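Ribosomal RNA processing protein 6 (Trypanosoma brucei brucei, PDB 4NLC) probably acts as a 3'-5' exoribonuclease in ribosomal RNA processing with the exosome, this chain comprising its catalytic core of exonuclease and HRDC domains. Local coordinates at residues A94-H99 with L111-T116; D101-Q106 with A309-S314; V147-R152 with H224-V229; S314-I319 with P342-V347. The protein carries 1 engineered substitution. One frame throughout, in Å; residues are numbered along the deposited sequence.

Contact 1: A94-H99 with L111-T116; sequences AVDLEH and LMQIST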
# COMPACT_ATOMS: atom_id res chain seq x y z
N ALA A 94 -7.06 10.26 12.26
CA ALA A 94 -5.73 9.71 11.94
C ALA A 94 -5.97 8.38 11.28
O ALA A 94 -6.76 7.58 11.78
CB ALA A 94 -4.90 9.53 13.19
N VAL A 95 -5.32 8.16 10.12
CA VAL A 95 -5.49 6.95 9.34
C VAL A 95 -4.13 6.31 9.02
O VAL A 95 -3.14 7.01 8.78
CB VAL A 95 -6.34 7.19 8.05
CG1 VAL A 95 -6.71 5.87 7.35
CG2 VAL A 95 -7.61 8.02 8.32
N ASP A 96 -4.11 4.97 8.98
CA ASP A 96 -2.99 4.15 8.53
C ASP A 96 -3.54 2.84 7.91
O ASP A 96 -4.71 2.50 8.08
CB ASP A 96 -1.95 3.88 9.64
CG ASP A 96 -0.61 3.35 9.14
OD1 ASP A 96 -0.28 3.57 7.94
OD2 ASP A 96 0.12 2.71 9.95
N LEU A 97 -2.71 2.15 7.16
CA LEU A 97 -3.11 0.91 6.50
C LEU A 97 -2.03 -0.14 6.69
O LEU A 97 -0.85 0.21 6.75
CB LEU A 97 -3.24 1.16 4.97
CG LEU A 97 -4.24 2.18 4.41
CD1 LEU A 97 -4.11 2.27 2.89
CD2 LEU A 97 -5.66 1.80 4.70
N GLU A 98 -2.42 -1.43 6.71
CA GLU A 98 -1.46 -2.54 6.65
C GLU A 98 -1.70 -3.23 5.30
O GLU A 98 -2.82 -3.18 4.76
CB GLU A 98 -1.54 -3.50 7.85
CG GLU A 98 -1.33 -2.82 9.20
CD GLU A 98 -0.00 -2.12 9.43
OE1 GLU A 98 0.98 -2.45 8.74
OE2 GLU A 98 0.05 -1.25 10.33
N HIS A 99 -0.66 -3.78 4.70
CA HIS A 99 -0.72 -4.30 3.32
C HIS A 99 0.00 -5.65 3.15
O HIS A 99 0.78 -6.06 4.01
CB HIS A 99 -0.06 -3.20 2.43
CG HIS A 99 -0.12 -3.38 0.95
ND1 HIS A 99 0.94 -3.91 0.25
CD2 HIS A 99 -1.06 -2.97 0.06
CE1 HIS A 99 0.59 -3.88 -1.03
NE2 HIS A 99 -0.61 -3.34 -1.19
N LEU A 111 -5.65 -4.17 6.29
CA LEU A 111 -6.22 -3.55 7.48
C LEU A 111 -6.14 -2.06 7.35
O LEU A 111 -5.23 -1.54 6.71
CB LEU A 111 -5.36 -3.99 8.66
CG LEU A 111 -6.00 -4.23 10.01
CD1 LEU A 111 -7.00 -5.39 9.96
CD2 LEU A 111 -4.91 -4.47 11.06
N MET A 112 -7.11 -1.37 7.96
CA MET A 112 -7.15 0.09 8.00
C MET A 112 -7.29 0.42 9.49
O MET A 112 -8.11 -0.19 10.18
CB MET A 112 -8.34 0.66 7.19
CG MET A 112 -8.48 2.18 7.30
SD MET A 112 -9.90 2.85 6.39
CE MET A 112 -9.23 2.92 4.77
N GLN A 113 -6.50 1.36 9.98
CA GLN A 113 -6.59 1.76 11.37
C GLN A 113 -7.04 3.21 11.35
O GLN A 113 -6.62 4.00 10.49
CB GLN A 113 -5.23 1.61 12.09
CG GLN A 113 -4.68 0.17 12.10
CD GLN A 113 -3.60 -0.01 11.08
OE1 GLN A 113 -2.44 0.31 11.30
NE2 GLN A 113 -3.96 -0.49 9.93
N ILE A 114 -7.94 3.55 12.27
CA ILE A 114 -8.46 4.91 12.39
C ILE A 114 -8.50 5.31 13.84
O ILE A 114 -9.09 4.60 14.65
CB ILE A 114 -9.88 5.11 11.73
CG1 ILE A 114 -9.87 4.81 10.21
CG2 ILE A 114 -10.40 6.54 11.97
CD1 ILE A 114 -11.02 3.94 9.76
N SER A 115 -7.96 6.49 14.16
CA SER A 115 -8.11 7.02 15.51
C SER A 115 -8.82 8.36 15.45
O SER A 115 -8.55 9.17 14.55
CB SER A 115 -6.77 7.20 16.21
OG SER A 115 -6.13 5.98 16.57
N THR A 116 -9.68 8.60 16.44
CA THR A 116 -10.34 9.89 16.66
C THR A 116 -9.78 10.37 17.99
O THR A 116 -9.06 9.62 18.66
CB THR A 116 -11.90 9.79 16.68
OG1 THR A 116 -12.38 9.22 17.89
CG2 THR A 116 -12.48 9.06 15.48
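L97 and M112 lie side by side on one face of an antiparallel strand pair and point the same way, L97 CD2 standing 3.7 Å from M112 CE. M112 runs straight out from its strand, CG anti to the backbone N (chi1 176°), and bends only at chi3, which places CE. V95 slants across it, with V95 CG1 4.1 Å from M112 CG; the flexible, unbranched methionine chain can lie alongside L97 and still touch V95. The reverse face is more polar. D96 and Q113 point the same way side by side, whereas E98 crosses Q113 at about a right angle, their carboxylate and amide planes 23° apart. D96 and Q113 also exchange backbone bonds, Q113 N to D96 O at 2.8 Å and D96 N to Q113 O at 3.1 Å. Small A94 and S115 pair beyond them, S115 OG bonding to D120 and T223. Helix 152-162 packs on L97 and M112; helix 213-224 lies over E98, L111 and Q113. D222 of that helix comes near the carboxylates of D96 and E98, and D154 near D96, consistent with the four-acid site of DEDD exonucleases, while strands 145-148 and 120-123 flank the pair within the sheet.

Contact 2: D101-Q106 with A309-S314; sequences DFYSYQ and ADDSPS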
# COMPACT_ATOMS: atom_id res chain seq x y z
N ASP A 101 2.07 -7.97 0.01
CA ASP A 101 2.61 -7.92 -1.34
C ASP A 101 3.25 -9.20 -1.82
O ASP A 101 3.48 -9.29 -3.02
CB ASP A 101 3.60 -6.73 -1.49
CG ASP A 101 4.78 -6.70 -0.53
OD1 ASP A 101 5.41 -7.76 -0.32
OD2 ASP A 101 5.12 -5.60 -0.04
N PHE A 102 3.57 -10.17 -0.95
CA PHE A 102 4.26 -11.40 -1.41
C PHE A 102 3.39 -12.36 -2.23
O PHE A 102 3.77 -12.72 -3.33
CB PHE A 102 4.94 -12.14 -0.26
CG PHE A 102 6.01 -13.11 -0.72
CD1 PHE A 102 7.24 -12.65 -1.17
CD2 PHE A 102 5.78 -14.48 -0.71
CE1 PHE A 102 8.21 -13.54 -1.62
CE2 PHE A 102 6.76 -15.37 -1.15
CZ PHE A 102 7.97 -14.89 -1.60
N TYR A 103 2.23 -12.76 -1.70
CA TYR A 103 1.30 -13.69 -2.36
C TYR A 103 0.17 -12.97 -3.07
O TYR A 103 -1.01 -13.29 -2.90
CB TYR A 103 0.77 -14.73 -1.35
CG TYR A 103 1.87 -15.60 -0.77
CD1 TYR A 103 2.42 -16.64 -1.50
CD2 TYR A 103 2.32 -15.40 0.54
CE1 TYR A 103 3.41 -17.46 -0.96
CE2 TYR A 103 3.29 -16.23 1.10
CZ TYR A 103 3.84 -17.25 0.34
OH TYR A 103 4.82 -18.06 0.87
N SER A 104 0.56 -11.98 -3.88
CA SER A 104 -0.31 -11.14 -4.68
C SER A 104 0.56 -10.38 -5.68
O SER A 104 1.63 -9.85 -5.31
CB SER A 104 -1.08 -10.16 -3.80
OG SER A 104 -1.86 -9.29 -4.60
N TYR A 105 0.09 -10.32 -6.94
CA TYR A 105 0.82 -9.60 -7.99
C TYR A 105 0.88 -8.10 -7.73
O TYR A 105 1.97 -7.55 -7.63
CB TYR A 105 0.26 -9.89 -9.39
CG TYR A 105 1.15 -9.30 -10.45
CD1 TYR A 105 2.37 -9.90 -10.77
CD2 TYR A 105 0.81 -8.11 -11.08
CE1 TYR A 105 3.23 -9.31 -11.69
CE2 TYR A 105 1.67 -7.52 -12.01
CZ TYR A 105 2.87 -8.13 -12.32
OH TYR A 105 3.69 -7.56 -13.26
N GLN A 106 -0.28 -7.45 -7.61
CA GLN A 106 -0.34 -6.02 -7.35
C GLN A 106 -0.27 -5.73 -5.87
O GLN A 106 0.07 -4.61 -5.48
CB GLN A 106 -1.63 -5.40 -7.93
CG GLN A 106 -1.74 -5.48 -9.47
CD GLN A 106 -3.05 -4.90 -9.95
OE1 GLN A 106 -3.39 -3.74 -9.70
NE2 GLN A 106 -3.85 -5.74 -10.58
N ALA A 309 -0.97 -16.44 -11.69
CA ALA A 309 -1.13 -17.05 -10.37
C ALA A 309 -1.61 -16.04 -9.34
O ALA A 309 -2.08 -16.43 -8.26
CB ALA A 309 0.18 -17.68 -9.93
N ASP A 310 -1.56 -14.75 -9.69
CA ASP A 310 -1.84 -13.62 -8.80
C ASP A 310 -0.89 -13.69 -7.59
O ASP A 310 -1.30 -13.61 -6.43
CB ASP A 310 -3.32 -13.45 -8.40
CG ASP A 310 -3.58 -12.12 -7.69
OD1 ASP A 310 -2.80 -11.16 -7.92
OD2 ASP A 310 -4.52 -12.06 -6.86
N ASP A 311 0.40 -13.90 -7.89
CA ASP A 311 1.47 -13.95 -6.92
C ASP A 311 2.50 -12.88 -7.28
O ASP A 311 2.56 -12.46 -8.44
CB ASP A 311 2.13 -15.34 -6.96
CG ASP A 311 1.67 -16.27 -5.87
OD1 ASP A 311 1.00 -15.80 -4.91
OD2 ASP A 311 2.00 -17.47 -5.95
N SER A 312 3.34 -12.47 -6.33
CA SER A 312 4.39 -11.52 -6.72
C SER A 312 5.44 -12.31 -7.55
O SER A 312 5.55 -13.53 -7.34
CB SER A 312 5.04 -10.89 -5.50
OG SER A 312 5.84 -11.83 -4.81
N PRO A 313 6.21 -11.68 -8.48
CA PRO A 313 7.26 -12.44 -9.19
C PRO A 313 8.20 -13.22 -8.24
O PRO A 313 8.59 -14.32 -8.57
CB PRO A 313 7.99 -11.34 -10.00
CG PRO A 313 6.95 -10.31 -10.21
CD PRO A 313 6.23 -10.26 -8.88
N SER A 314 8.49 -12.69 -7.03
CA SER A 314 9.32 -13.37 -6.02
C SER A 314 8.67 -14.66 -5.49
O SER A 314 9.38 -15.60 -5.16
CB SER A 314 9.67 -12.43 -4.87
OG SER A 314 10.52 -11.40 -5.34
O HOH W 1 -4.36 -10.03 -5.07
O HOH W 2 -3.18 -8.49 -7.93
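F102 and S312 form the tight centre of this junction. The carbonyl oxygen of F102 is gripped twice by one residue: S312 OG donates to F102 O at 2.7 Å, in the carbonyl plane and on a lone pair, while S312 N reaches F102 O at 3.0 Å, tilted 33° from that plane. The hydroxyl is turned between the backbone N and carbonyl carbon of S312 (chi1 70°), where it also bonds A315 N as the N-cap of helix 313-316, so a short polar side chain suits the place. Close by, Y105 N donates to D310 OD1 at 3.2 Å, meeting it from above the carboxylate plane. The Y105 ring turns an edge to D311 O, with CD1 3.5 Å from that oxygen, and crosses P313 at about a right angle; its hydroxyl goes on to D303.

The outer side is looser. F102 is exposed, and its CE1 lies 3.7 Å from S314 CB. On the D310 side, water fills in: one molecule links S104 OG with D310 OD2, to which it donates at 2.7 Å, and another takes the N-H of Q106 and donates to D310 OD1. N15 is a further partner of D310 OD1, and S104 OG also bonds G107 N.

D310, with positive phi, is the C-prime residue of a Schellman motif ending helix 289-309, so the turn between two HRDC helices offers a carboxylate, an N-H and a hydroxyl to the exonuclease hairpin loop. Three direct hydrogen bonds, bridging waters and some ring packing join the domains here, and the charge of D311 is met from outside both segments by R4.

Contact 3: V147-R152 with H224-V229; sequences VFHGAR and HFLLYV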
# COMPACT_ATOMS: atom_id res chain seq x y z
N VAL A 147 -5.39 12.73 8.62
CA VAL A 147 -3.98 12.72 8.99
C VAL A 147 -3.37 11.32 8.73
O VAL A 147 -3.81 10.32 9.31
CB VAL A 147 -3.77 13.15 10.47
CG1 VAL A 147 -2.28 13.28 10.82
CG2 VAL A 147 -4.51 14.45 10.79
N PHE A 148 -2.35 11.26 7.90
CA PHE A 148 -1.60 10.02 7.67
C PHE A 148 -0.14 10.33 7.95
O PHE A 148 0.27 11.48 7.82
CB PHE A 148 -1.72 9.60 6.20
CG PHE A 148 -2.99 8.92 5.74
CD1 PHE A 148 -4.15 9.66 5.52
CD2 PHE A 148 -2.99 7.57 5.44
CE1 PHE A 148 -5.31 9.04 4.99
CE2 PHE A 148 -4.14 6.95 4.91
CZ PHE A 148 -5.29 7.70 4.67
N HIS A 149 0.66 9.31 8.23
CA HIS A 149 2.10 9.52 8.41
C HIS A 149 2.86 8.80 7.28
O HIS A 149 3.00 7.59 7.32
CB HIS A 149 2.59 9.05 9.79
CG HIS A 149 3.98 9.51 10.09
ND1 HIS A 149 4.22 10.63 10.85
CD2 HIS A 149 5.16 9.03 9.64
CE1 HIS A 149 5.53 10.78 10.86
NE2 HIS A 149 6.13 9.84 10.14
N GLY A 150 3.34 9.56 6.29
CA GLY A 150 4.05 8.99 5.15
C GLY A 150 3.08 8.20 4.30
O GLY A 150 3.11 6.96 4.30
N ALA A 151 2.20 8.95 3.61
CA ALA A 151 1.05 8.45 2.85
C ALA A 151 1.28 8.07 1.37
O ALA A 151 0.31 7.74 0.70
CB ALA A 151 -0.07 9.48 2.93
N ARG A 152 2.51 8.14 0.84
CA ARG A 152 2.75 7.85 -0.60
C ARG A 152 2.10 6.53 -1.07
O ARG A 152 1.31 6.55 -2.01
CB ARG A 152 4.26 7.91 -0.93
CG ARG A 152 4.60 7.69 -2.42
CD ARG A 152 5.17 8.94 -3.10
NE ARG A 152 6.42 9.40 -2.47
CZ ARG A 152 6.82 10.67 -2.43
NH1 ARG A 152 6.08 11.63 -2.98
NH2 ARG A 152 7.96 10.99 -1.84
N HIS A 224 -3.08 5.79 17.14
CA HIS A 224 -3.41 6.26 18.50
C HIS A 224 -2.73 7.59 18.92
O HIS A 224 -3.38 8.43 19.56
CB HIS A 224 -3.10 5.16 19.51
CG HIS A 224 -3.42 5.54 20.92
ND1 HIS A 224 -4.68 5.37 21.44
CD2 HIS A 224 -2.62 6.09 21.86
CE1 HIS A 224 -4.62 5.82 22.68
NE2 HIS A 224 -3.40 6.28 22.97
N PHE A 225 -1.47 7.81 18.51
CA PHE A 225 -0.74 9.03 18.88
C PHE A 225 -0.67 10.09 17.77
O PHE A 225 -0.15 11.19 18.00
CB PHE A 225 0.70 8.68 19.35
CG PHE A 225 0.81 7.51 20.31
CD1 PHE A 225 0.70 7.71 21.68
CD2 PHE A 225 1.06 6.23 19.84
CE1 PHE A 225 0.83 6.64 22.56
CE2 PHE A 225 1.14 5.16 20.73
CZ PHE A 225 1.07 5.37 22.08
N LEU A 226 -1.18 9.76 16.57
CA LEU A 226 -1.04 10.58 15.39
C LEU A 226 -1.77 11.93 15.46
O LEU A 226 -1.23 12.92 14.94
CB LEU A 226 -1.43 9.80 14.13
CG LEU A 226 -0.87 10.33 12.78
CD1 LEU A 226 0.64 10.64 12.86
CD2 LEU A 226 -1.12 9.34 11.65
N LEU A 227 -2.93 12.02 16.10
CA LEU A 227 -3.59 13.33 16.19
C LEU A 227 -2.88 14.29 17.14
O LEU A 227 -2.87 15.48 16.87
CB LEU A 227 -5.08 13.24 16.51
CG LEU A 227 -5.94 12.56 15.45
CD1 LEU A 227 -7.35 12.36 15.98
CD2 LEU A 227 -5.92 13.32 14.14
N TYR A 228 -2.24 13.78 18.20
CA TYR A 228 -1.43 14.62 19.11
C TYR A 228 -0.21 15.11 18.37
O TYR A 228 0.14 16.27 18.48
CB TYR A 228 -1.00 13.87 20.38
CG TYR A 228 -0.05 14.66 21.28
CD1 TYR A 228 -0.51 15.72 22.06
CD2 TYR A 228 1.30 14.32 21.37
CE1 TYR A 228 0.34 16.43 22.90
CE2 TYR A 228 2.17 15.04 22.20
CZ TYR A 228 1.68 16.08 22.97
OH TYR A 228 2.52 16.77 23.81
N VAL A 229 0.45 14.21 17.61
CA VAL A 229 1.63 14.49 16.78
C VAL A 229 1.26 15.60 15.79
O VAL A 229 1.98 16.58 15.64
CB VAL A 229 2.16 13.19 16.09
CG1 VAL A 229 3.07 13.50 14.89
CG2 VAL A 229 2.89 12.30 17.10
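Torsions anti to the backbone N set L226 CG (chi1 -159°) and V147 CG1 (chi1 -175°) against each other. The two side chains slide past each other in opposite directions, bringing V147 CG1 to 3.8 Å from L226 CG. The second valine branch serves the next residue of the helix, V147 CG2 lying 3.8 Å from L227 CD2, and L227 crosses it obliquely. One branched strand residue thus touches two successive leucines, a methyl for each.

The methyls of L226 then divide. CD2 reaches over the strand backbone, with L226 CD2 3.7 Å from V147 O, while CD1 goes to H149, where L226 CD1 is 4.0 Å from H149 CB and 4.1 Å from H149 ND1. The imidazole of H149 meets the leucine obliquely. Both ring nitrogens are engaged elsewhere, ND1 with T172 OG1 and NE2 with H183 O, and these two bonds fix the ring's rotation.

No hydrogen bond crosses between 147-152 and 224-229. Strand 145-148 and the start of helix 226-238 are held together here by dispersion and the exclusion of water, as suits aliphatic side chains in the interior of the exonuclease domain, where A94 and T172 also touch L226. The polar atoms of H149 are satisfied separately; since a carbonyl can only accept, NE2 must carry a hydrogen toward H183, and with both nitrogens engaged the imidazole can lie against a leucine methyl.

Contact 4: S314-I319 with P342-V347; sequences SAVMHI and PVSVAV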
# COMPACT_ATOMS: atom_id res chain seq x y z
N SER A 314 8.49 -12.69 -7.03
CA SER A 314 9.32 -13.37 -6.02
C SER A 314 8.67 -14.66 -5.49
O SER A 314 9.38 -15.60 -5.16
CB SER A 314 9.67 -12.43 -4.87
OG SER A 314 10.52 -11.40 -5.34
N ALA A 315 7.33 -14.71 -5.42
CA ALA A 315 6.64 -15.91 -4.97
C ALA A 315 6.65 -17.00 -6.08
O ALA A 315 6.49 -18.19 -5.78
CB ALA A 315 5.22 -15.58 -4.51
N VAL A 316 6.82 -16.60 -7.34
CA VAL A 316 6.91 -17.57 -8.43
C VAL A 316 8.30 -18.24 -8.38
O VAL A 316 8.42 -19.47 -8.35
CB VAL A 316 6.64 -16.92 -9.83
CG1 VAL A 316 7.02 -17.86 -10.98
CG2 VAL A 316 5.18 -16.50 -9.95
N MET A 317 9.35 -17.40 -8.33
CA MET A 317 10.74 -17.82 -8.41
C MET A 317 11.61 -16.70 -7.82
O MET A 317 11.44 -15.54 -8.18
CB MET A 317 11.04 -17.94 -9.92
CG MET A 317 12.23 -18.74 -10.32
SD MET A 317 12.64 -18.41 -12.07
CE MET A 317 11.20 -19.04 -12.88
N HIS A 318 12.58 -17.05 -6.96
CA HIS A 318 13.52 -16.05 -6.43
C HIS A 318 14.36 -15.47 -7.58
O HIS A 318 14.61 -16.15 -8.57
CB HIS A 318 14.41 -16.65 -5.34
CG HIS A 318 15.20 -15.64 -4.58
ND1 HIS A 318 16.40 -15.14 -5.07
CD2 HIS A 318 14.94 -15.04 -3.39
CE1 HIS A 318 16.84 -14.28 -4.16
NE2 HIS A 318 15.99 -14.19 -3.13
N ILE A 319 14.75 -14.20 -7.48
CA ILE A 319 15.55 -13.50 -8.50
C ILE A 319 16.86 -14.27 -8.86
O ILE A 319 17.24 -14.30 -10.03
CB ILE A 319 15.79 -12.02 -8.07
CG1 ILE A 319 16.27 -11.13 -9.23
CG2 ILE A 319 16.71 -11.89 -6.86
CD1 ILE A 319 15.21 -10.73 -10.22
N PRO A 342 13.57 -22.57 -3.56
CA PRO A 342 12.35 -23.37 -3.29
C PRO A 342 11.34 -23.34 -4.44
O PRO A 342 10.97 -22.26 -4.91
CB PRO A 342 11.81 -22.76 -1.99
CG PRO A 342 12.29 -21.34 -1.99
CD PRO A 342 13.59 -21.31 -2.78
N VAL A 343 10.93 -24.53 -4.92
CA VAL A 343 10.07 -24.69 -6.09
C VAL A 343 8.60 -24.35 -5.82
O VAL A 343 7.92 -25.06 -5.08
CB VAL A 343 10.22 -26.07 -6.78
CG1 VAL A 343 9.42 -26.12 -8.09
CG2 VAL A 343 11.68 -26.41 -7.05
N SER A 344 8.09 -23.32 -6.51
CA SER A 344 6.67 -22.96 -6.41
C SER A 344 5.83 -23.90 -7.28
O SER A 344 6.37 -24.62 -8.13
CB SER A 344 6.47 -21.51 -6.85
OG SER A 344 6.54 -21.37 -8.26
N VAL A 345 4.51 -23.88 -7.09
CA VAL A 345 3.58 -24.67 -7.89
C VAL A 345 3.65 -24.18 -9.35
O VAL A 345 3.81 -25.00 -10.25
CB VAL A 345 2.15 -24.68 -7.27
CG1 VAL A 345 1.09 -25.14 -8.27
CG2 VAL A 345 2.12 -25.57 -6.03
N ALA A 346 3.65 -22.84 -9.57
CA ALA A 346 3.77 -22.19 -10.88
C ALA A 346 4.95 -22.76 -11.70
O ALA A 346 4.76 -23.13 -12.86
CB ALA A 346 3.93 -20.68 -10.71
N VAL A 347 6.13 -22.89 -11.06
CA VAL A 347 7.34 -23.44 -11.68
C VAL A 347 7.18 -24.96 -11.94
O VAL A 347 7.47 -25.41 -13.05
CB VAL A 347 8.60 -23.11 -10.84
CG1 VAL A 347 9.78 -24.02 -11.21
CG2 VAL A 347 8.99 -21.64 -10.98
O HOH W 3 10.06 -21.78 -7.77
O HOH W 4 12.82 -19.94 -6.31
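S344 OG donates to V316 O at 2.7 Å, in the carbonyl plane and on a lone pair, the direct polar bond of this contact. The hydroxyl stands between its own backbone N and carbonyl carbon (chi1 75°), and from there it also accepts from V347 N at 3.2 Å, a nearly straight capping bond (163°). Serine suits an N-cap because its short side chain can accept from the helix and still donate outward.

Water supplies the second kind of link. One molecule accepts from S344 N at 2.8 Å and lies close to both V316 O and P342 O. Another accepts from H318 N at 3.0 Å and donates to P342 O at the longer distance of 3.3 Å. P342 follows a cis peptide bond.

The third kind of contact is apolar. V316 CG1 is 4.2 Å from A346 CB, where a small residue lets the helix come near. M317 and V347 cross at about a right angle, with M317 CE 3.9 Å from V347 CG2, and L354 touches both. V347 also touches C340, which forms a disulfide with position 321 in another structure of the protein; here S321 is an engineered serine and that link is absent.

The end of helix 313-316 thus meets the beginning of helix 345-349 within the HRDC domain through one hydroxyl used both ways, donating to the carbonyl of V316 while accepting from the N-H of V347.

In the fold
The contacts fall into two pairs. Contacts 1 and 3, with centres about 9 Å apart, belong to the exonuclease domain and share its mixed sheet: V95 N is 2.8 Å from V147 O, a probable hydrogen bond, and A94 CB packs 3.6 Å from L226 CB. Contacts 2 and 4, about 10 Å apart between centres, share S314 and helix 313-316, and A315 CB lies 3.4 Å from F102 O. Contact 2 joins the domains: its 101-106 loop connects the strands of contact 1, whose centre, beside the acidic cluster, is about 23 Å away. A bound PEG lies about 4 Å from the side chain of P313. Contacts 3 and 4 are farthest apart, about 37 Å between centres.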